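Long-range contacts in universal stress protein (Archaeoglobus fulgidus, PDB 3LOQ), which binds adenosine monophosphate and, as a member of the universal stress protein A family, probably takes part in the stress response, though its precise role is unknown: residues V38-G43 with K161-V166; R172-Y177 with I250-I255; L201-V206 with V230-E235; I255-R260 with V283-C288. All blocks are in the same frame, centred on the assembly; numbering follows the deposited sequence.

Interaction 1 of 4, residues V38-G43 with K161-V166; sequences VLEYLG and KHDMVV
The phenol oxygen of Tyr41 is gripped twice by the loop 161-166: its OH donates to His162 O at 2.6 Å, and it accepts a weak bond from Val165 N at 3.5 Å. His162 O lies at the edge of the ring, near its plane, and the donor stands 20° out of the carbonyl plane. Val166 comes over one face, its CG1 3.5 Å from the ring centroid and close to the ring normal, a CH-pi contact. With CG anti to the carbonyl carbon (chi1 -69°), the ring extends from the N-cap of helix 42-47 across to the loop. Val165 CG2 packs against Tyr41 CE2 at 4.1 Å, and Phe160 and Pro284 also touch the tyrosine. A phenylalanine here would probably keep the bed for Val166 but leave His162 O without its phenol donor and Val165 N without its weak acceptor. Beside the ring, Glu40 and Asp163 bring their carboxylates close together, a pairing of two acids whose exact placement is doubtful. The loop leading out of strand 157-160 is thus tied to the start of helix 42-47 by one short phenol bond to a backbone carbonyl and one CH-pi face, a link that depends on Tyr41 rather than on charge.

Interaction 2 of 4, residues R172-Y177 with I250-I255; sequences RVLVAY and INATTI
Arg172 sets CG anti to its carbonyl carbon (chi1 -79°) and then bends at chi2 and chi3, which carries the guanidinium back over the turn 250-253. There NH1 donates to Asn251 O at 2.7 Å, in the carbonyl plane but 18° out of the guanidinium plane. The methyl CG2 of Thr253 sits over one guanidinium face, offset toward the rim, 3.6 Å from Arg172 NH1. The Thr253 hydroxyl works on the backbone instead: chi1 of 53° tucks OG1 between backbone N and carbonyl carbon, where it accepts from Arg172 N at 2.9 Å while also bonding to Leu169 O. Thr253 N reaches a lone pair of Arg172 O at 2.7 Å. Parallel pairing then takes over, with a nearly straight bond from Leu174 N to Thr254 O (3.1 Å). On one face of the sheet the methyls of Val173 and Thr254 lie side by side; on the other, Leu174 CB meets Ala252 CB at 3.6 Å, and its CD1 touches Ile250 CD1. Asn251, at positive phi, is the C-prime residue of the Schellman motif that ends helix 239-249, so the arginine clasps the turn between helix and strand. Strand 172-176 is flanked by 254-258 and 200-206; helix 181-197 packs on the Val173 face, and helix 239-249 on the face of Leu174.

Interaction 3 of 4, residues L201-V206 with V230-E235; sequences LHIIHV and VHVHIE
Three histidines, His202, His231 and His233, gather on one face of two parallel strands and form an aromatic cluster without a full stack. His202 and His233 meet rim to rim, their planes only 11° apart and their centroids 5.2 Å apart. His231 points the same way as His202, but its ring is slid aside so that the two barely overlap, the centroids 5.0 Å apart. With CG beside the backbone N (chi1 -82°), the His202 ring leans toward the other strand. His231 NE2 bonds to Glu229, while Ile250 packs against His202 and His233. Further along this face the Ile204 and Glu235 side chains cross at about a right angle, CD1 of Ile204 3.6 Å from CG of Glu235. Behind the sheet Val230 CG2 touches Leu201 CD2 and Ile203 CD1, and Ile203 CB meets Val232 CG2 at 3.9 Å, under helices 181-197 and 213-225. Between the faces runs an unbroken parallel ladder. Were His202 replaced by an alanine, His231 and His233 would probably lose the ring both touch, and a gap would open beside Ile250. The pair closes the beta-alpha-beta unit through helix 213-225 with a histidine cluster at the start of one face and mainly aliphatic side chains on the other; having more than one of these close imidazoles charged at once would probably be unfavourable.

Interaction 4 of 4, residues I255-R260 with V283-C288; sequences IFMGSR and VPVFVC. With ACT (acetate ion), chain I; ACT (acetate ion), chain K; ACT (acetate ion), chain H.
Phe256 and Phe286, neighbours on parallel strands of the Usp-family alpha/beta sheet, meet obliquely: Phe286 CD2 lies over the centre of the Phe256 ring, the planes 39° apart, and Phe286 CB comes within 3.4 Å of Phe256 CD1. Phe286 extends anti to its backbone N (chi1 178°), whereas Phe256 turns beside its own. On the other face the selenomethionine Met257 sets its SE 3.8 Å from Val285 CG1, and its CG lies alongside Val287 CG2. The backbone ladder that aligns these side chains starts at Ile255 N, bound to Pro284 O, and runs to Ser259 N, bound to Cys288 O. Farther out, Tyr158 and Tyr189 meet the Phe286 ring edge-to-face, and helix 273-280 covers Ile255, Met257 and Val285. Strand 157-160 pairs antiparallel with 285-288, joining this sheet to the AMP-binding half. Past the strand end, Ser259 OG bonds to Gly261 N and to an acetate, probably from the crystallisation liquor, whose OXT lies 3.2 Å from Ser259 OG.

Interactions 2, 3 and 4 belong to one sheet: strand 172-176 stands between 200-206 and 254-258, and Ile255 serves both interaction 2 and interaction 4. Interactions 2 and 4 are buried, and a bond between Thr254 OG1 and Pro284 O ties them together. Interaction 3, farther from the chain centre, is partly buried and carries histidines where interaction 4 has phenylalanines. Interaction 1 is a surface contact of a loop with a helix start; it lacks strand pairing and rests on a phenol bond and a CH-pi contact. Val165 nevertheless packs on Thr253 and Pro284, linking it to interactions 2 and 4, while interaction 3 remains about 13 Å away between nearest atoms.

Interaction 1 of 4, residues V38-G43 with K161-V166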
loop_
_atom_site.group_PDB
_atom_site.type_symbol
_atom_site.label_atom_id
_atom_site.label_comp_id
_atom_site.label_asym_id
_atom_site.label_seq_id
_atom_site.Cartn_x
_atom_site.Cartn_y
_atom_site.Cartn_z
ATOM N N VAL A 38 9.048 -4.879 -2.591
ATOM C CA VAL A 38 8.925 -4.301 -1.253
ATOM C C VAL A 38 10.258 -4.395 -0.514
ATOM O O VAL A 38 10.603 -3.520 0.294
ATOM C CB VAL A 38 7.871 -5.042 -0.419
ATOM C CG1 VAL A 38 7.399 -4.164 0.732
ATOM C CG2 VAL A 38 6.699 -5.469 -1.294
ATOM N N LEU A 39 11.005 -5.464 -0.788
ATOM C CA LEU A 39 12.240 -5.741 -0.049
ATOM C C LEU A 39 13.339 -4.720 -0.333
ATOM O O LEU A 39 14.289 -4.597 0.433
ATOM C CB LEU A 39 12.736 -7.170 -0.322
ATOM C CG LEU A 39 11.714 -8.244 0.074
ATOM C CD1 LEU A 39 12.151 -9.613 -0.382
ATOM C CD2 LEU A 39 11.478 -8.235 1.573
ATOM N N GLU A 40 13.208 -3.978 -1.426
ATOM C CA GLU A 40 14.186 -2.941 -1.732
ATOM C C GLU A 40 14.012 -1.720 -0.823
ATOM O O GLU A 40 14.881 -0.855 -0.757
ATOM C CB GLU A 40 14.111 -2.551 -3.209
ATOM C CG GLU A 40 14.923 -3.456 -4.133
ATOM C CD GLU A 40 14.165 -3.865 -5.397
ATOM O OE1 GLU A 40 14.269 -3.164 -6.430
ATOM O OE2 GLU A 40 13.473 -4.906 -5.356
ATOM N N TYR A 41 12.894 -1.663 -0.106
ATOM C CA TYR A 41 12.571 -0.494 0.697
ATOM C C TYR A 41 12.718 -0.757 2.193
ATOM O O TYR A 41 12.255 0.032 3.015
ATOM C CB TYR A 41 11.144 -0.035 0.385
ATOM C CG TYR A 41 10.999 0.545 -1.009
ATOM C CD1 TYR A 41 10.694 -0.264 -2.096
ATOM C CD2 TYR A 41 11.192 1.902 -1.235
ATOM C CE1 TYR A 41 10.575 0.273 -3.374
ATOM C CE2 TYR A 41 11.062 2.447 -2.501
ATOM C CZ TYR A 41 10.757 1.633 -3.568
ATOM O OH TYR A 41 10.637 2.186 -4.829
ATOM N N LEU A 42 13.343 -1.873 2.550
ATOM C CA LEU A 42 13.463 -2.223 3.961
ATOM C C LEU A 42 14.092 -1.099 4.815
ATOM O O LEU A 42 13.662 -0.861 5.951
ATOM C CB LEU A 42 14.224 -3.538 4.124
ATOM C CG LEU A 42 13.431 -4.782 3.726
ATOM C CD1 LEU A 42 14.293 -6.033 3.800
ATOM C CD2 LEU A 42 12.191 -4.926 4.601
ATOM N N GLY A 43 15.088 -0.400 4.267
ATOM C CA GLY A 43 15.709 0.715 4.978
ATOM C C GLY A 43 14.694 1.796 5.328
ATOM O O GLY A 43 14.658 2.306 6.454
ATOM N N LYS A 161 5.651 -1.533 -6.876
ATOM C CA LYS A 161 5.925 -2.160 -8.181
ATOM C C LYS A 161 7.364 -1.937 -8.681
ATOM O O LYS A 161 7.902 -2.760 -9.430
ATOM C CB LYS A 161 4.937 -1.678 -9.255
ATOM C CG LYS A 161 3.477 -1.942 -8.909
ATOM C CD LYS A 161 2.597 -1.733 -10.118
ATOM C CE LYS A 161 1.788 -0.465 -9.989
ATOM N NZ LYS A 161 2.557 0.796 -9.881
ATOM N N HIS A 162 7.968 -0.822 -8.269
ATOM C CA HIS A 162 9.274 -0.420 -8.774
ATOM C C HIS A 162 10.167 0.134 -7.674
ATOM O O HIS A 162 9.705 0.443 -6.569
ATOM C CB HIS A 162 9.122 0.619 -9.884
ATOM C CG HIS A 162 8.335 0.127 -11.057
ATOM N ND1 HIS A 162 8.723 -0.969 -11.802
ATOM C CD2 HIS A 162 7.185 0.570 -11.615
ATOM C CE1 HIS A 162 7.842 -1.182 -12.764
ATOM N NE2 HIS A 162 6.901 -0.258 -12.675
ATOM N N ASP A 163 11.448 0.276 -7.995
ATOM C CA ASP A 163 12.443 0.680 -7.016
ATOM C C ASP A 163 12.959 2.102 -7.277
ATOM O O ASP A 163 14.053 2.478 -6.851
ATOM C CB ASP A 163 13.589 -0.350 -6.954
ATOM C CG ASP A 163 14.429 -0.413 -8.250
ATOM O OD1 ASP A 163 14.419 0.556 -9.049
ATOM O OD2 ASP A 163 15.122 -1.440 -8.456
HETATM N N MSE A 164 12.158 2.897 -7.975
HETATM C CA MSE A 164 12.592 4.235 -8.359
HETATM C C MSE A 164 12.961 5.150 -7.184
HETATM O O MSE A 164 13.767 6.066 -7.332
HETATM C CB MSE A 164 11.548 4.918 -9.248
HETATM C CG MSE A 164 12.031 6.260 -9.818
HETATM SE SE MSE A 164 10.739 7.176 -10.958
HETATM C CE MSE A 164 10.615 5.840 -12.389
ATOM N N VAL A 165 12.373 4.926 -6.016
ATOM C CA VAL A 165 12.614 5.857 -4.917
ATOM C C VAL A 165 13.108 5.214 -3.611
ATOM O O VAL A 165 12.781 5.693 -2.517
ATOM C CB VAL A 165 11.380 6.761 -4.662
ATOM C CG1 VAL A 165 11.213 7.747 -5.809
ATOM C CG2 VAL A 165 10.114 5.923 -4.473
ATOM N N VAL A 166 13.917 4.155 -3.714
ATOM C CA VAL A 166 14.467 3.540 -2.507
ATOM C C VAL A 166 15.359 4.534 -1.769
ATOM O O VAL A 166 16.016 5.380 -2.385
ATOM C CB VAL A 166 15.209 2.222 -2.786
ATOM C CG1 VAL A 166 14.248 1.206 -3.420
ATOM C CG2 VAL A 166 16.391 2.471 -3.676
#

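Interaction 2 of 4, residues R172-Y177 with I250-I255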
loop_
_atom_site.group_PDB
_atom_site.type_symbol
_atom_site.label_atom_id
_atom_site.label_comp_id
_atom_site.label_asym_id
_atom_site.label_seq_id
_atom_site.Cartn_x
_atom_site.Cartn_y
_atom_site.Cartn_z
ATOM N N ARG A 172 9.036 13.151 -0.225
ATOM C CA ARG A 172 7.986 14.036 -0.714
ATOM C C ARG A 172 6.697 13.227 -0.774
ATOM O O ARG A 172 6.462 12.454 -1.701
ATOM C CB ARG A 172 8.342 14.613 -2.099
ATOM C CG ARG A 172 9.353 15.789 -2.108
ATOM C CD ARG A 172 10.211 15.803 -3.406
ATOM N NE ARG A 172 11.513 15.168 -3.175
ATOM C CZ ARG A 172 12.070 14.240 -3.950
ATOM N NH1 ARG A 172 11.462 13.819 -5.051
ATOM N NH2 ARG A 172 13.248 13.727 -3.621
ATOM N N VAL A 173 5.878 13.368 0.250
ATOM C CA VAL A 173 4.652 12.603 0.323
ATOM C C VAL A 173 3.495 13.417 -0.219
ATOM O O VAL A 173 3.264 14.537 0.227
ATOM C CB VAL A 173 4.366 12.185 1.755
ATOM C CG1 VAL A 173 3.046 11.397 1.831
ATOM C CG2 VAL A 173 5.543 11.367 2.281
ATOM N N LEU A 174 2.802 12.852 -1.204
ATOM C CA LEU A 174 1.607 13.451 -1.791
ATOM C C LEU A 174 0.337 12.750 -1.283
ATOM O O LEU A 174 0.164 11.534 -1.449
ATOM C CB LEU A 174 1.658 13.356 -3.318
ATOM C CG LEU A 174 0.410 13.834 -4.073
ATOM C CD1 LEU A 174 0.024 15.291 -3.760
ATOM C CD2 LEU A 174 0.596 13.638 -5.560
ATOM N N VAL A 175 -0.553 13.520 -0.675
ATOM C CA VAL A 175 -1.787 12.962 -0.145
ATOM C C VAL A 175 -2.975 13.394 -0.990
ATOM O O VAL A 175 -3.268 14.576 -1.114
ATOM C CB VAL A 175 -2.014 13.371 1.321
ATOM C CG1 VAL A 175 -3.253 12.683 1.878
ATOM C CG2 VAL A 175 -0.784 13.026 2.159
ATOM N N ALA A 176 -3.633 12.427 -1.607
ATOM C CA ALA A 176 -4.911 12.698 -2.242
ATOM C C ALA A 176 -5.938 12.834 -1.112
ATOM O O ALA A 176 -6.149 11.897 -0.341
ATOM C CB ALA A 176 -5.266 11.564 -3.189
ATOM N N TYR A 177 -6.542 14.013 -0.984
ATOM C CA TYR A 177 -7.309 14.321 0.213
ATOM C C TYR A 177 -8.686 14.904 -0.092
ATOM O O TYR A 177 -8.804 15.934 -0.746
ATOM C CB TYR A 177 -6.514 15.278 1.113
ATOM C CG TYR A 177 -7.209 15.590 2.424
ATOM C CD1 TYR A 177 -7.144 14.709 3.497
ATOM C CD2 TYR A 177 -7.932 16.761 2.584
ATOM C CE1 TYR A 177 -7.786 14.988 4.705
ATOM C CE2 TYR A 177 -8.580 17.060 3.789
ATOM C CZ TYR A 177 -8.502 16.174 4.841
ATOM O OH TYR A 177 -9.141 16.481 6.024
ATOM N N ILE A 250 5.624 17.670 -8.910
ATOM C CA ILE A 250 6.407 17.974 -7.715
ATOM C C ILE A 250 7.354 16.823 -7.375
ATOM O O ILE A 250 8.004 16.826 -6.332
ATOM C CB ILE A 250 5.502 18.147 -6.503
ATOM C CG1 ILE A 250 4.687 16.869 -6.291
ATOM C CG2 ILE A 250 4.566 19.334 -6.664
ATOM C CD1 ILE A 250 3.577 17.040 -5.295
ATOM N N ASN A 251 7.421 15.829 -8.249
ATOM C CA ASN A 251 8.199 14.619 -7.972
ATOM C C ASN A 251 7.974 13.954 -6.607
ATOM O O ASN A 251 8.924 13.628 -5.906
ATOM C CB ASN A 251 9.682 14.880 -8.209
ATOM C CG ASN A 251 10.033 14.790 -9.664
ATOM O OD1 ASN A 251 10.056 13.691 -10.243
ATOM N ND2 ASN A 251 10.263 15.944 -10.290
ATOM N N ALA A 252 6.715 13.737 -6.245
ATOM C CA ALA A 252 6.400 13.050 -5.011
ATOM C C ALA A 252 7.078 11.683 -5.004
ATOM O O ALA A 252 7.170 11.030 -6.035
ATOM C CB ALA A 252 4.874 12.899 -4.867
ATOM N N THR A 253 7.541 11.243 -3.839
ATOM C CA THR A 253 8.176 9.927 -3.705
ATOM C C THR A 253 7.187 8.804 -3.309
ATOM O O THR A 253 7.495 7.617 -3.418
ATOM C CB THR A 253 9.302 9.999 -2.670
ATOM O OG1 THR A 253 8.793 10.556 -1.452
ATOM C CG2 THR A 253 10.417 10.905 -3.178
ATOM N N THR A 254 5.998 9.177 -2.846
ATOM C CA THR A 254 4.972 8.184 -2.568
ATOM C C THR A 254 3.631 8.902 -2.561
ATOM O O THR A 254 3.578 10.118 -2.378
ATOM C CB THR A 254 5.238 7.448 -1.237
ATOM O OG1 THR A 254 4.320 6.357 -1.073
ATOM C CG2 THR A 254 5.097 8.387 -0.072
ATOM N N ILE A 255 2.555 8.164 -2.804
ATOM C CA ILE A 255 1.218 8.742 -2.757
ATOM C C ILE A 255 0.429 8.064 -1.647
ATOM O O ILE A 255 0.400 6.836 -1.577
ATOM C CB ILE A 255 0.469 8.521 -4.071
ATOM C CG1 ILE A 255 1.131 9.304 -5.200
ATOM C CG2 ILE A 255 -0.979 8.970 -3.928
ATOM C CD1 ILE A 255 0.720 8.820 -6.596
#

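Interaction 3 of 4, residues L201-V206 with V230-E235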
loop_
_atom_site.group_PDB
_atom_site.type_symbol
_atom_site.label_atom_id
_atom_site.label_comp_id
_atom_site.label_asym_id
_atom_site.label_seq_id
_atom_site.Cartn_x
_atom_site.Cartn_y
_atom_site.Cartn_z
ATOM N N LEU A 201 5.371 17.577 2.896
ATOM C CA LEU A 201 4.022 17.061 2.752
ATOM C C LEU A 201 3.317 17.830 1.664
ATOM O O LEU A 201 3.355 19.056 1.629
ATOM C CB LEU A 201 3.258 17.204 4.064
ATOM C CG LEU A 201 1.792 16.829 4.081
ATOM C CD1 LEU A 201 1.605 15.369 3.714
ATOM C CD2 LEU A 201 1.278 17.112 5.482
ATOM N N HIS A 202 2.687 17.094 0.758
ATOM C CA HIS A 202 1.932 17.698 -0.321
ATOM C C HIS A 202 0.533 17.138 -0.268
ATOM O O HIS A 202 0.357 15.949 -0.073
ATOM C CB HIS A 202 2.582 17.386 -1.672
ATOM C CG HIS A 202 3.722 18.295 -2.016
ATOM N ND1 HIS A 202 5.031 18.011 -1.683
ATOM C CD2 HIS A 202 3.745 19.492 -2.653
ATOM C CE1 HIS A 202 5.814 18.982 -2.116
ATOM N NE2 HIS A 202 5.060 19.896 -2.705
ATOM N N ILE A 203 -0.457 18.002 -0.425
ATOM C CA ILE A 203 -1.852 17.607 -0.344
ATOM C C ILE A 203 -2.556 18.070 -1.606
ATOM O O ILE A 203 -2.507 19.252 -1.937
ATOM C CB ILE A 203 -2.528 18.254 0.872
ATOM C CG1 ILE A 203 -1.766 17.894 2.148
ATOM C CG2 ILE A 203 -3.989 17.816 0.978
ATOM C CD1 ILE A 203 -2.327 18.507 3.380
ATOM N N ILE A 204 -3.170 17.144 -2.337
ATOM C CA ILE A 204 -3.996 17.523 -3.479
ATOM C C ILE A 204 -5.472 17.198 -3.247
ATOM O O ILE A 204 -5.817 16.107 -2.798
ATOM C CB ILE A 204 -3.516 16.871 -4.794
ATOM C CG1 ILE A 204 -4.426 17.280 -5.960
ATOM C CG2 ILE A 204 -3.450 15.341 -4.660
ATOM C CD1 ILE A 204 -3.931 16.808 -7.331
ATOM N N HIS A 205 -6.348 18.147 -3.546
ATOM C CA HIS A 205 -7.776 17.841 -3.550
ATOM C C HIS A 205 -8.341 18.145 -4.927
ATOM O O HIS A 205 -8.142 19.235 -5.462
ATOM C CB HIS A 205 -8.521 18.641 -2.486
ATOM C CG HIS A 205 -10.013 18.566 -2.600
ATOM N ND1 HIS A 205 -10.706 17.376 -2.515
ATOM C CD2 HIS A 205 -10.945 19.532 -2.760
ATOM C CE1 HIS A 205 -12.004 17.614 -2.629
ATOM N NE2 HIS A 205 -12.173 18.917 -2.777
ATOM N N VAL A 206 -9.032 17.177 -5.508
ATOM C CA VAL A 206 -9.604 17.364 -6.829
ATOM C C VAL A 206 -11.076 17.689 -6.689
ATOM O O VAL A 206 -11.789 16.995 -5.970
ATOM C CB VAL A 206 -9.527 16.067 -7.654
ATOM C CG1 VAL A 206 -10.014 16.314 -9.064
ATOM C CG2 VAL A 206 -8.117 15.492 -7.647
ATOM N N VAL A 230 4.442 21.963 4.294
ATOM C CA VAL A 230 3.259 21.462 3.623
ATOM C C VAL A 230 2.889 22.359 2.447
ATOM O O VAL A 230 3.024 23.571 2.516
ATOM C CB VAL A 230 2.092 21.389 4.609
ATOM C CG1 VAL A 230 1.819 22.766 5.190
ATOM C CG2 VAL A 230 0.852 20.845 3.933
ATOM N N HIS A 231 2.443 21.759 1.355
ATOM C CA HIS A 231 1.960 22.531 0.217
ATOM C C HIS A 231 0.647 21.940 -0.245
ATOM O O HIS A 231 0.541 20.734 -0.484
ATOM C CB HIS A 231 2.958 22.503 -0.932
ATOM C CG HIS A 231 4.311 23.011 -0.559
ATOM N ND1 HIS A 231 4.606 24.358 -0.486
ATOM C CD2 HIS A 231 5.448 22.353 -0.229
ATOM C CE1 HIS A 231 5.867 24.508 -0.129
ATOM N NE2 HIS A 231 6.403 23.309 0.032
ATOM N N VAL A 232 -0.348 22.801 -0.384
ATOM C CA VAL A 232 -1.674 22.360 -0.750
ATOM C C VAL A 232 -1.968 22.663 -2.218
ATOM O O VAL A 232 -1.650 23.741 -2.709
ATOM C CB VAL A 232 -2.710 22.982 0.195
ATOM C CG1 VAL A 232 -4.047 23.109 -0.486
ATOM C CG2 VAL A 232 -2.799 22.138 1.469
ATOM N N HIS A 233 -2.552 21.695 -2.920
ATOM C CA HIS A 233 -2.800 21.824 -4.350
ATOM C C HIS A 233 -4.261 21.583 -4.665
ATOM O O HIS A 233 -4.795 20.518 -4.374
ATOM C CB HIS A 233 -1.941 20.832 -5.119
ATOM C CG HIS A 233 -0.477 20.963 -4.840
ATOM N ND1 HIS A 233 0.303 21.947 -5.406
ATOM C CD2 HIS A 233 0.347 20.239 -4.048
ATOM C CE1 HIS A 233 1.547 21.820 -4.981
ATOM N NE2 HIS A 233 1.601 20.792 -4.154
ATOM N N ILE A 234 -4.914 22.587 -5.236
ATOM C CA ILE A 234 -6.297 22.446 -5.674
ATOM C C ILE A 234 -6.290 22.182 -7.168
ATOM O O ILE A 234 -5.556 22.822 -7.925
ATOM C CB ILE A 234 -7.122 23.705 -5.392
ATOM C CG1 ILE A 234 -6.930 24.155 -3.938
ATOM C CG2 ILE A 234 -8.594 23.446 -5.700
ATOM C CD1 ILE A 234 -7.471 23.179 -2.926
ATOM N N GLU A 235 -7.086 21.215 -7.602
ATOM C CA GLU A 235 -7.025 20.800 -8.991
ATOM C C GLU A 235 -8.379 20.360 -9.485
ATOM O O GLU A 235 -9.251 19.950 -8.708
ATOM C CB GLU A 235 -6.016 19.668 -9.179
ATOM C CG GLU A 235 -4.601 20.014 -8.776
ATOM C CD GLU A 235 -3.981 21.078 -9.666
ATOM O OE1 GLU A 235 -4.582 21.401 -10.718
ATOM O OE2 GLU A 235 -2.889 21.583 -9.316
#

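Interaction 4 of 4, residues I255-R260 with V283-C288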
loop_
_atom_site.group_PDB
_atom_site.type_symbol
_atom_site.label_atom_id
_atom_site.label_comp_id
_atom_site.label_asym_id
_atom_site.label_seq_id
_atom_site.Cartn_x
_atom_site.Cartn_y
_atom_site.Cartn_z
ATOM N N ILE A 255 2.555 8.164 -2.804
ATOM C CA ILE A 255 1.218 8.742 -2.757
ATOM C C ILE A 255 0.429 8.064 -1.647
ATOM O O ILE A 255 0.400 6.836 -1.577
ATOM C CB ILE A 255 0.469 8.521 -4.071
ATOM C CG1 ILE A 255 1.131 9.304 -5.200
ATOM C CG2 ILE A 255 -0.979 8.970 -3.928
ATOM C CD1 ILE A 255 0.720 8.820 -6.596
ATOM N N PHE A 256 -0.177 8.856 -0.759
ATOM C CA PHE A 256 -1.030 8.307 0.289
ATOM C C PHE A 256 -2.459 8.644 -0.090
ATOM O O PHE A 256 -2.730 9.744 -0.586
ATOM C CB PHE A 256 -0.735 8.922 1.650
ATOM C CG PHE A 256 0.482 8.371 2.341
ATOM C CD1 PHE A 256 1.462 7.692 1.639
ATOM C CD2 PHE A 256 0.658 8.568 3.710
ATOM C CE1 PHE A 256 2.601 7.195 2.285
ATOM C CE2 PHE A 256 1.786 8.079 4.363
ATOM C CZ PHE A 256 2.760 7.390 3.644
HETATM N N MSE A 257 -3.378 7.716 0.144
HETATM C CA MSE A 257 -4.788 7.989 -0.128
HETATM C C MSE A 257 -5.696 7.128 0.748
HETATM O O MSE A 257 -5.233 6.215 1.431
HETATM C CB MSE A 257 -5.099 7.782 -1.618
HETATM C CG MSE A 257 -4.882 6.368 -2.121
HETATM SE SE MSE A 257 -4.756 6.257 -4.087
HETATM C CE MSE A 257 -6.303 7.336 -4.587
ATOM N N GLY A 258 -6.989 7.429 0.730
ATOM C CA GLY A 258 -7.964 6.660 1.472
ATOM C C GLY A 258 -8.900 5.915 0.549
ATOM O O GLY A 258 -9.086 6.306 -0.591
ATOM N N SER A 259 -9.500 4.837 1.040
ATOM C CA SER A 259 -10.505 4.121 0.266
ATOM C C SER A 259 -11.527 3.468 1.166
ATOM O O SER A 259 -11.156 2.729 2.085
ATOM C CB SER A 259 -9.860 3.030 -0.591
ATOM O OG SER A 259 -10.866 2.221 -1.191
ATOM N N ARG A 260 -12.808 3.706 0.885
ATOM C CA ARG A 260 -13.881 3.097 1.664
ATOM C C ARG A 260 -14.172 1.666 1.197
ATOM O O ARG A 260 -14.925 0.943 1.843
ATOM C CB ARG A 260 -15.150 3.941 1.600
ATOM C CG ARG A 260 -15.795 3.942 0.247
ATOM C CD ARG A 260 -16.166 5.340 -0.177
ATOM N NE ARG A 260 -17.312 5.855 0.560
ATOM C CZ ARG A 260 -17.460 7.131 0.910
ATOM N NH1 ARG A 260 -16.520 8.025 0.601
ATOM N NH2 ARG A 260 -18.541 7.515 1.580
ATOM N N VAL A 283 5.602 5.308 -8.351
ATOM C CA VAL A 283 6.065 5.230 -6.958
ATOM C C VAL A 283 5.085 4.446 -6.086
ATOM O O VAL A 283 3.961 4.159 -6.500
ATOM C CB VAL A 283 6.336 6.632 -6.320
ATOM C CG1 VAL A 283 7.365 7.416 -7.143
ATOM C CG2 VAL A 283 5.021 7.442 -6.141
ATOM N N PRO A 284 5.514 4.068 -4.878
ATOM C CA PRO A 284 4.602 3.212 -4.115
ATOM C C PRO A 284 3.362 3.976 -3.631
ATOM O O PRO A 284 3.443 5.163 -3.310
ATOM C CB PRO A 284 5.472 2.729 -2.944
ATOM C CG PRO A 284 6.932 2.851 -3.493
ATOM C CD PRO A 284 6.889 4.075 -4.341
ATOM N N VAL A 285 2.220 3.296 -3.603
ATOM C CA VAL A 285 0.973 3.902 -3.149
ATOM C C VAL A 285 0.465 3.248 -1.862
ATOM O O VAL A 285 0.268 2.032 -1.798
ATOM C CB VAL A 285 -0.090 3.867 -4.255
ATOM C CG1 VAL A 285 -1.385 4.548 -3.788
ATOM C CG2 VAL A 285 0.466 4.552 -5.501
ATOM N N PHE A 286 0.276 4.075 -0.836
ATOM C CA PHE A 286 -0.234 3.646 0.464
ATOM C C PHE A 286 -1.730 3.978 0.524
ATOM O O PHE A 286 -2.132 5.124 0.290
ATOM C CB PHE A 286 0.531 4.406 1.548
ATOM C CG PHE A 286 0.105 4.115 2.969
ATOM C CD1 PHE A 286 0.608 3.014 3.655
ATOM C CD2 PHE A 286 -0.725 4.999 3.654
ATOM C CE1 PHE A 286 0.253 2.766 4.975
ATOM C CE2 PHE A 286 -1.077 4.765 4.989
ATOM C CZ PHE A 286 -0.588 3.650 5.646
ATOM N N VAL A 287 -2.549 2.977 0.826
ATOM C CA VAL A 287 -3.998 3.151 0.842
ATOM C C VAL A 287 -4.601 2.823 2.199
ATOM O O VAL A 287 -4.557 1.679 2.653
ATOM C CB VAL A 287 -4.688 2.254 -0.179
ATOM C CG1 VAL A 287 -6.208 2.451 -0.082
ATOM C CG2 VAL A 287 -4.181 2.553 -1.573
ATOM N N CYS A 288 -5.178 3.838 2.830
ATOM C CA CYS A 288 -5.717 3.733 4.182
ATOM C C CYS A 288 -7.132 3.192 4.104
ATOM O O CYS A 288 -7.924 3.652 3.278
ATOM C CB CYS A 288 -5.731 5.116 4.829
ATOM S SG CYS A 288 -5.463 5.075 6.563
HETATM C C ACT I . -13.313 7.556 -1.312
HETATM O O ACT I . -13.499 8.151 -2.401
HETATM O OXT ACT I . -13.311 8.291 -0.268
HETATM C CH3 ACT I . -13.111 6.054 -1.317
HETATM C C ACT K . -10.620 5.042 -4.322
HETATM O O ACT K . -11.181 5.339 -5.408
HETATM O OXT ACT K . -10.681 3.819 -3.983
HETATM C CH3 ACT K . -9.925 6.105 -3.494
HETATM C C ACT H . -9.017 10.464 -2.011
HETATM O O ACT H . -9.092 11.725 -1.864
HETATM O OXT ACT H . -8.679 9.792 -0.963
HETATM C CH3 ACT H . -9.284 9.837 -3.386
#